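Local coordinates for alternansucrase (Leuconostoc mesenteroides, PDB 6HVG), which belongs to glycoside hydrolase family 70, with a TIM-barrel catalytic domain and repeats of the cell-wall- and choline-binding type, at residues S1062-I1067 and Q1136-A1141; T1069-F1074 and N1148-I1153. All blocks are in the same frame, centred on the assembly; numbering follows the deposited sequence.

Contact 1 (S1062-I1067 and Q1136-A1141); sequences STNVVI and QDLRNA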
ATOM      1  N   SER A1062      19.569 -24.892  -3.179  1.00 54.91           N
ATOM      2  CA  SER A1062      18.550 -24.391  -2.295  1.00 54.13           C
ATOM      3  C   SER A1062      19.203 -23.777  -1.061  1.00 52.86           C
ATOM      4  O   SER A1062      20.144 -24.337  -0.496  1.00 51.24           O
ATOM      5  CB  SER A1062      17.630 -25.514  -1.869  1.00 55.70           C
ATOM      6  OG  SER A1062      17.109 -26.152  -2.997  1.00 59.49           O
ATOM      7  N   THR A1063      18.652 -22.647  -0.637  1.00 50.98           N
ATOM      8  CA  THR A1063      19.167 -21.868   0.472  1.00 51.43           C
ATOM      9  C   THR A1063      19.649 -22.708   1.653  1.00 50.70           C
ATOM     10  O   THR A1063      20.772 -22.556   2.100  1.00 50.12           O
ATOM     11  CB  THR A1063      18.093 -20.852   0.929  1.00 52.57           C
ATOM     12  OG1 THR A1063      17.908 -19.864  -0.093  1.00 55.08           O
ATOM     13  CG2 THR A1063      18.488 -20.142   2.208  1.00 52.71           C
ATOM     14  N   ASN A1064      18.803 -23.598   2.153  1.00 53.19           N
ATOM     15  CA  ASN A1064      19.098 -24.334   3.386  1.00 53.61           C
ATOM     16  C   ASN A1064      20.188 -25.409   3.227  1.00 58.19           C
ATOM     17  O   ASN A1064      20.872 -25.762   4.198  1.00 56.32           O
ATOM     18  CB  ASN A1064      17.811 -24.944   3.958  1.00 52.60           C
ATOM     19  CG  ASN A1064      16.831 -23.893   4.462  1.00 51.61           C
ATOM     20  OD1 ASN A1064      17.171 -22.714   4.629  1.00 51.22           O
ATOM     21  ND2 ASN A1064      15.599 -24.322   4.715  1.00 54.54           N
ATOM     22  N   VAL A1065      20.345 -25.928   2.010  1.00 60.21           N
ATOM     23  CA  VAL A1065      21.476 -26.795   1.693  1.00 58.07           C
ATOM     24  C   VAL A1065      22.750 -25.966   1.762  1.00 54.71           C
ATOM     25  O   VAL A1065      23.702 -26.323   2.459  1.00 57.41           O
ATOM     26  CB  VAL A1065      21.322 -27.445   0.300  1.00 60.26           C
ATOM     27  CG1 VAL A1065      22.609 -28.151  -0.116  1.00 60.39           C
ATOM     28  CG2 VAL A1065      20.143 -28.425   0.290  1.00 61.28           C
ATOM     29  N   VAL A1066      22.742 -24.833   1.073  1.00 52.51           N
ATOM     30  CA  VAL A1066      23.879 -23.902   1.095  1.00 51.67           C
ATOM     31  C   VAL A1066      24.224 -23.449   2.521  1.00 50.22           C
ATOM     32  O   VAL A1066      25.388 -23.412   2.873  1.00 51.16           O
ATOM     33  CB  VAL A1066      23.650 -22.685   0.168  1.00 48.50           C
ATOM     34  CG1 VAL A1066      24.745 -21.650   0.326  1.00 48.07           C
ATOM     35  CG2 VAL A1066      23.601 -23.144  -1.282  1.00 49.67           C
ATOM     36  N   ILE A1067      23.228 -23.131   3.343  1.00 48.61           N
ATOM     37  CA  ILE A1067      23.485 -22.688   4.719  1.00 47.73           C
ATOM     38  C   ILE A1067      24.253 -23.766   5.485  1.00 49.98           C
ATOM     39  O   ILE A1067      25.181 -23.441   6.228  1.00 50.87           O
ATOM     40  CB  ILE A1067      22.184 -22.279   5.461  1.00 47.11           C
ATOM     41  CG1 ILE A1067      21.614 -20.983   4.875  1.00 47.73           C
ATOM     42  CG2 ILE A1067      22.423 -22.051   6.950  1.00 48.18           C
ATOM     43  CD1 ILE A1067      20.158 -20.725   5.228  1.00 46.44           C
ATOM     44  N   GLN A1136      13.843 -31.949   5.531  1.00 61.80           N
ATOM     45  CA  GLN A1136      15.160 -32.459   5.939  1.00 62.13           C
ATOM     46  C   GLN A1136      16.247 -31.403   5.711  1.00 59.49           C
ATOM     47  O   GLN A1136      17.119 -31.225   6.557  1.00 55.27           O
ATOM     48  CB  GLN A1136      15.520 -33.755   5.213  1.00 64.88           C
ATOM     49  CG  GLN A1136      16.729 -34.482   5.799  1.00 70.32           C
ATOM     50  CD  GLN A1136      16.447 -35.077   7.178  1.00 72.27           C
ATOM     51  OE1 GLN A1136      15.616 -35.981   7.309  1.00 73.43           O
ATOM     52  NE2 GLN A1136      17.138 -34.573   8.212  1.00 70.72           N
ATOM     53  N   ASP A1137      16.176 -30.682   4.591  1.00 58.27           N
ATOM     54  CA  ASP A1137      17.152 -29.629   4.326  1.00 58.78           C
ATOM     55  C   ASP A1137      17.167 -28.595   5.453  1.00 58.92           C
ATOM     56  O   ASP A1137      18.232 -28.096   5.829  1.00 60.92           O
ATOM     57  CB  ASP A1137      16.875 -28.935   2.992  1.00 58.15           C
ATOM     58  CG  ASP A1137      17.163 -29.813   1.796  1.00 60.24           C
ATOM     59  OD1 ASP A1137      18.088 -30.649   1.865  1.00 63.41           O
ATOM     60  OD2 ASP A1137      16.477 -29.642   0.765  1.00 62.14           O
ATOM     61  N   LEU A1138      15.982 -28.290   5.985  1.00 59.08           N
ATOM     62  CA  LEU A1138      15.839 -27.325   7.074  1.00 58.86           C
ATOM     63  C   LEU A1138      16.433 -27.864   8.383  1.00 56.16           C
ATOM     64  O   LEU A1138      17.178 -27.167   9.071  1.00 50.90           O
ATOM     65  CB  LEU A1138      14.365 -26.958   7.264  1.00 57.47           C
ATOM     66  CG  LEU A1138      14.005 -26.062   8.450  1.00 58.40           C
ATOM     67  CD1 LEU A1138      14.752 -24.737   8.435  1.00 57.22           C
ATOM     68  CD2 LEU A1138      12.506 -25.832   8.450  1.00 58.42           C
ATOM     69  N   ARG A1139      16.100 -29.105   8.717  1.00 55.25           N
ATOM     70  CA  ARG A1139      16.649 -29.733   9.914  1.00 54.95           C
ATOM     71  C   ARG A1139      18.177 -29.840   9.834  1.00 54.77           C
ATOM     72  O   ARG A1139      18.862 -29.644  10.830  1.00 54.64           O
ATOM     73  CB  ARG A1139      15.999 -31.099  10.157  1.00 56.46           C
ATOM     74  CG  ARG A1139      14.534 -31.000  10.593  1.00 58.29           C
ATOM     75  CD  ARG A1139      14.001 -32.312  11.154  1.00 59.88           C
ATOM     76  NE  ARG A1139      14.009 -33.364  10.134  1.00 63.43           N
ATOM     77  CZ  ARG A1139      13.047 -33.576   9.240  1.00 61.35           C
ATOM     78  NH1 ARG A1139      11.955 -32.831   9.210  1.00 63.23           N
ATOM     79  NH2 ARG A1139      13.186 -34.539   8.356  1.00 63.84           N
ATOM     80  N   ASN A1140      18.710 -30.120   8.651  1.00 54.17           N
ATOM     81  CA  ASN A1140      20.160 -30.162   8.456  1.00 56.70           C
ATOM     82  C   ASN A1140      20.778 -28.772   8.585  1.00 56.74           C
ATOM     83  O   ASN A1140      21.860 -28.605   9.137  1.00 56.60           O
ATOM     84  CB  ASN A1140      20.534 -30.769   7.080  1.00 58.26           C
ATOM     85  CG  ASN A1140      20.188 -32.247   6.968  1.00 57.52           C
ATOM     86  OD1 ASN A1140      19.772 -32.888   7.941  1.00 59.90           O
ATOM     87  ND2 ASN A1140      20.318 -32.782   5.768  1.00 57.20           N
ATOM     88  N   ALA A1141      20.090 -27.773   8.054  1.00 57.34           N
ATOM     89  CA  ALA A1141      20.561 -26.402   8.142  1.00 54.11           C
ATOM     90  C   ALA A1141      20.615 -25.948   9.595  1.00 53.54           C
ATOM     91  O   ALA A1141      21.559 -25.288  10.004  1.00 58.81           O
ATOM     92  CB  ALA A1141      19.653 -25.492   7.337  1.00 53.62           C
TER

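Contact 2 (T1069-F1074 and N1148-I1153); sequences TKANLF and NGMQAI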
ATOM      1  N   THR A1069      26.381 -26.166   4.228  1.00 54.50           N
ATOM      2  CA  THR A1069      27.780 -26.207   3.794  1.00 58.70           C
ATOM      3  C   THR A1069      28.559 -24.974   4.294  1.00 59.35           C
ATOM      4  O   THR A1069      29.732 -25.091   4.627  1.00 64.43           O
ATOM      5  CB  THR A1069      27.946 -26.367   2.256  1.00 59.95           C
ATOM      6  OG1 THR A1069      27.540 -25.167   1.590  1.00 62.23           O
ATOM      7  CG2 THR A1069      27.122 -27.548   1.715  1.00 61.94           C
ATOM      8  N   LYS A1070      27.898 -23.821   4.387  1.00 59.84           N
ATOM      9  CA  LYS A1070      28.554 -22.536   4.716  1.00 61.34           C
ATOM     10  C   LYS A1070      28.463 -22.053   6.191  1.00 59.77           C
ATOM     11  O   LYS A1070      28.905 -20.950   6.506  1.00 61.08           O
ATOM     12  CB  LYS A1070      27.989 -21.429   3.806  1.00 62.08           C
ATOM     13  CG  LYS A1070      28.861 -21.035   2.629  1.00 62.22           C
ATOM     14  CD  LYS A1070      28.806 -22.010   1.471  1.00 64.32           C
ATOM     15  CE  LYS A1070      29.576 -21.444   0.273  1.00 70.30           C
ATOM     16  NZ  LYS A1070      31.016 -21.114   0.588  1.00 67.73           N
ATOM     17  N   ALA A1071      27.913 -22.860   7.088  1.00 57.29           N
ATOM     18  CA  ALA A1071      27.762 -22.459   8.489  1.00 58.48           C
ATOM     19  C   ALA A1071      29.044 -21.882   9.096  1.00 60.43           C
ATOM     20  O   ALA A1071      29.012 -20.840   9.720  1.00 59.55           O
ATOM     21  CB  ALA A1071      27.275 -23.640   9.320  1.00 60.74           C
ATOM     22  N   ASN A1072      30.158 -22.595   8.929  1.00 66.73           N
ATOM     23  CA  ASN A1072      31.521 -22.105   9.234  1.00 68.09           C
ATOM     24  C   ASN A1072      31.733 -20.608   9.005  1.00 65.15           C
ATOM     25  O   ASN A1072      32.138 -19.894   9.926  1.00 63.86           O
ATOM     26  CB  ASN A1072      32.598 -22.912   8.446  1.00 77.51           C
ATOM     27  CG  ASN A1072      32.165 -23.277   6.987  1.00 86.98           C
ATOM     28  OD1 ASN A1072      32.239 -22.454   6.052  1.00 83.20           O
ATOM     29  ND2 ASN A1072      31.734 -24.530   6.798  1.00 86.48           N
ATOM     30  N   LEU A1073      31.456 -20.138   7.786  1.00 63.30           N
ATOM     31  CA  LEU A1073      31.725 -18.746   7.389  1.00 64.31           C
ATOM     32  C   LEU A1073      31.109 -17.709   8.333  1.00 59.28           C
ATOM     33  O   LEU A1073      31.707 -16.660   8.586  1.00 58.83           O
ATOM     34  CB  LEU A1073      31.238 -18.503   5.954  1.00 68.65           C
ATOM     35  CG  LEU A1073      31.394 -17.079   5.381  1.00 72.20           C
ATOM     36  CD1 LEU A1073      32.837 -16.581   5.440  1.00 75.69           C
ATOM     37  CD2 LEU A1073      30.879 -17.027   3.956  1.00 72.32           C
ATOM     38  N   PHE A1074      29.926 -18.023   8.853  1.00 55.84           N
ATOM     39  CA  PHE A1074      29.198 -17.151   9.773  1.00 54.73           C
ATOM     40  C   PHE A1074      29.671 -17.211  11.214  1.00 56.56           C
ATOM     41  O   PHE A1074      29.537 -16.241  11.952  1.00 57.53           O
ATOM     42  CB  PHE A1074      27.706 -17.486   9.711  1.00 55.77           C
ATOM     43  CG  PHE A1074      27.145 -17.409   8.320  1.00 55.66           C
ATOM     44  CD1 PHE A1074      27.220 -16.217   7.597  1.00 52.58           C
ATOM     45  CD2 PHE A1074      26.614 -18.530   7.713  1.00 55.07           C
ATOM     46  CE1 PHE A1074      26.775 -16.155   6.313  1.00 49.66           C
ATOM     47  CE2 PHE A1074      26.146 -18.466   6.429  1.00 53.04           C
ATOM     48  CZ  PHE A1074      26.238 -17.276   5.737  1.00 52.63           C
ATOM     49  N   ASN A1148      28.010 -25.184  14.716  1.00 61.35           N
ATOM     50  CA  ASN A1148      28.860 -23.987  14.693  1.00 59.40           C
ATOM     51  C   ASN A1148      28.441 -22.905  15.700  1.00 58.84           C
ATOM     52  O   ASN A1148      28.788 -21.720  15.534  1.00 58.64           O
ATOM     53  CB  ASN A1148      28.906 -23.384  13.297  1.00 59.29           C
ATOM     54  CG  ASN A1148      29.567 -24.291  12.292  1.00 59.61           C
ATOM     55  OD1 ASN A1148      30.667 -24.007  11.805  1.00 62.65           O
ATOM     56  ND2 ASN A1148      28.900 -25.384  11.969  1.00 59.55           N
ATOM     57  N   GLY A1149      27.732 -23.320  16.752  1.00 56.57           N
ATOM     58  CA  GLY A1149      27.434 -22.463  17.902  1.00 53.44           C
ATOM     59  C   GLY A1149      26.567 -21.267  17.597  1.00 50.91           C
ATOM     60  O   GLY A1149      26.637 -20.253  18.271  1.00 51.38           O
ATOM     61  N   MET A1150      25.729 -21.395  16.580  1.00 52.46           N
ATOM     62  CA  MET A1150      24.760 -20.358  16.225  1.00 50.99           C
ATOM     63  C   MET A1150      23.349 -20.850  16.483  1.00 49.00           C
ATOM     64  O   MET A1150      23.064 -22.036  16.359  1.00 50.43           O
ATOM     65  CB  MET A1150      24.875 -20.005  14.755  1.00 50.33           C
ATOM     66  CG  MET A1150      26.100 -19.184  14.422  1.00 51.27           C
ATOM     67  SD  MET A1150      26.201 -18.790  12.677  1.00 50.78           S
ATOM     68  CE  MET A1150      26.865 -20.323  12.051  1.00 53.45           C
ATOM     69  N   GLN A1151      22.478 -19.920  16.846  1.00 47.28           N
ATOM     70  CA  GLN A1151      21.065 -20.193  17.023  1.00 46.78           C
ATOM     71  C   GLN A1151      20.286 -20.036  15.726  1.00 43.77           C
ATOM     72  O   GLN A1151      20.731 -19.378  14.813  1.00 45.24           O
ATOM     73  CB  GLN A1151      20.475 -19.237  18.049  1.00 47.80           C
ATOM     74  CG  GLN A1151      20.983 -19.377  19.468  1.00 47.26           C
ATOM     75  CD  GLN A1151      20.401 -18.309  20.359  1.00 51.66           C
ATOM     76  OE1 GLN A1151      19.257 -17.863  20.163  1.00 59.09           O
ATOM     77  NE2 GLN A1151      21.169 -17.888  21.347  1.00 51.78           N
ATOM     78  N   ALA A1152      19.108 -20.637  15.668  1.00 42.85           N
ATOM     79  CA  ALA A1152      18.225 -20.503  14.506  1.00 43.06           C
ATOM     80  C   ALA A1152      16.916 -19.837  14.914  1.00 44.76           C
ATOM     81  O   ALA A1152      16.221 -20.275  15.859  1.00 45.15           O
ATOM     82  CB  ALA A1152      17.944 -21.865  13.874  1.00 42.11           C
ATOM     83  N   ILE A1153      16.574 -18.775  14.196  1.00 45.49           N
ATOM     84  CA  ILE A1153      15.346 -18.020  14.470  1.00 46.30           C
ATOM     85  C   ILE A1153      14.234 -18.428  13.521  1.00 43.75           C
ATOM     86  O   ILE A1153      14.405 -18.427  12.302  1.00 47.00           O
ATOM     87  CB  ILE A1153      15.578 -16.496  14.378  1.00 46.61           C
ATOM     88  CG1 ILE A1153      16.297 -15.996  15.619  1.00 47.80           C
ATOM     89  CG2 ILE A1153      14.275 -15.755  14.274  1.00 47.54           C
ATOM     90  CD1 ILE A1153      16.937 -14.642  15.412  1.00 50.97           C
TER

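Contact 1 (S1062-I1067 and Q1136-A1141)
The carboxylate of Asp1137 and the amide of Asn1064 are the flat groups where two neighbouring helices of the TIM barrel meet. Val1065 lays its methyl CG2 over one face of the carboxylate, 3.4 Å from Asp1137 OD1 and nearly as close to CG. Leu1138 lies over one face of the Asn1064 amide at its nitrogen end, where CD1 is 3.8 Å from ND2; the two side chains run alongside each other and point the same way. The guanidinium of Arg1139 has CA of Gln1136 on one face, near the rim.

Helices 1063-1075 and 1135-1147 lie in the outer layer of the barrel, belong to successive beta-alpha units and run nearly parallel, with segment axes 8.2 Å apart and crossing at 27°. Such a close approach suits alanine. Ala1141 offers just a methyl, whose CB sits 3.4 Å from the carbonyl oxygen of Asn1064 and also meets the CB of that residue.

The polar ends of Asn1064 and Asp1137 bond outside the two segments. In Asn1064, chi1 (-67°) sets CG beside the backbone N, and with it the amide lies alongside Leu1138; ND2 bonds to OE1 of Gln1087, so the N-H end of this buried amide is bonded while CB packs 3.7 Å from Asp1137 O. Asp1137, in the first turn of its helix, accepts the backbone N-H of Thr1134 through OD2; its negative charge there probably suits the helix dipole. On the flank away from helix 1063-1075, Gln1136 NE2 donates to Asn1140 OD1 from above the carbonyl plane, and Arg1139 forms a salt bridge with Asp1135. Ile1067, one turn beyond Asn1064, continues the apolar side of the interface: its CG2 lies 4.4 Å from Ala1141 CB.

Contact 2 (T1069-F1074 and N1148-I1153)
Asn1148 begins the second segment by setting its amide against helix 1063-1075. It belongs to the turn between helix 1135-1147 and strand 1151-1156 of the TIM barrel, where a Schellman motif ends the helix. Its ND2 bonds back to Ala1144 O and lies 3.6 Å from Ala1071 CB; its OD1 faces the backbone N of Asn1072 at an angle too poor for a hydrogen bond. An amide suits this partly exposed border, since its N-H end can bond back to its own helix while the amide packs against a methyl.

Gly1149 is the C-prime residue of the motif, and its positive phi (64°) is one that glycine adopts easily. Met1150 then turns inward, just ahead of Gln1151, where the chain joins the barrel strand beside 1081-1083. The methionine chain is extended at chi2 and bends at chi3 (-80°), which carries CE to Ala1071, 4.3 Å from CB. A flexible thioether fits this buried place between helix and strand: while the Phe1074 ring leads away to stack on Tyr1046, Met1150 SD rests 3.6 Å from Phe1074 CB.

In the fold
Both contacts use helix 1063-1075, contact 1 its first turns and contact 2 its later part, and their centres lie 11 Å apart. The partners also follow each other in the chain: helix 1135-1147 packs in contact 1, and the turn leading from it into strand 1151-1156 packs in contact 2. Together they pack one barrel helix against the helix and the strand entry of the next beta-alpha unit. Both are largely buried, but contact 2 reaches the surface at Asn1072. Contact 1 is a close helix-to-helix fit of small and branched groups around polar residues bonded elsewhere; contact 2 relies on a long, flexible methionine and an asparagine amide at a helix end.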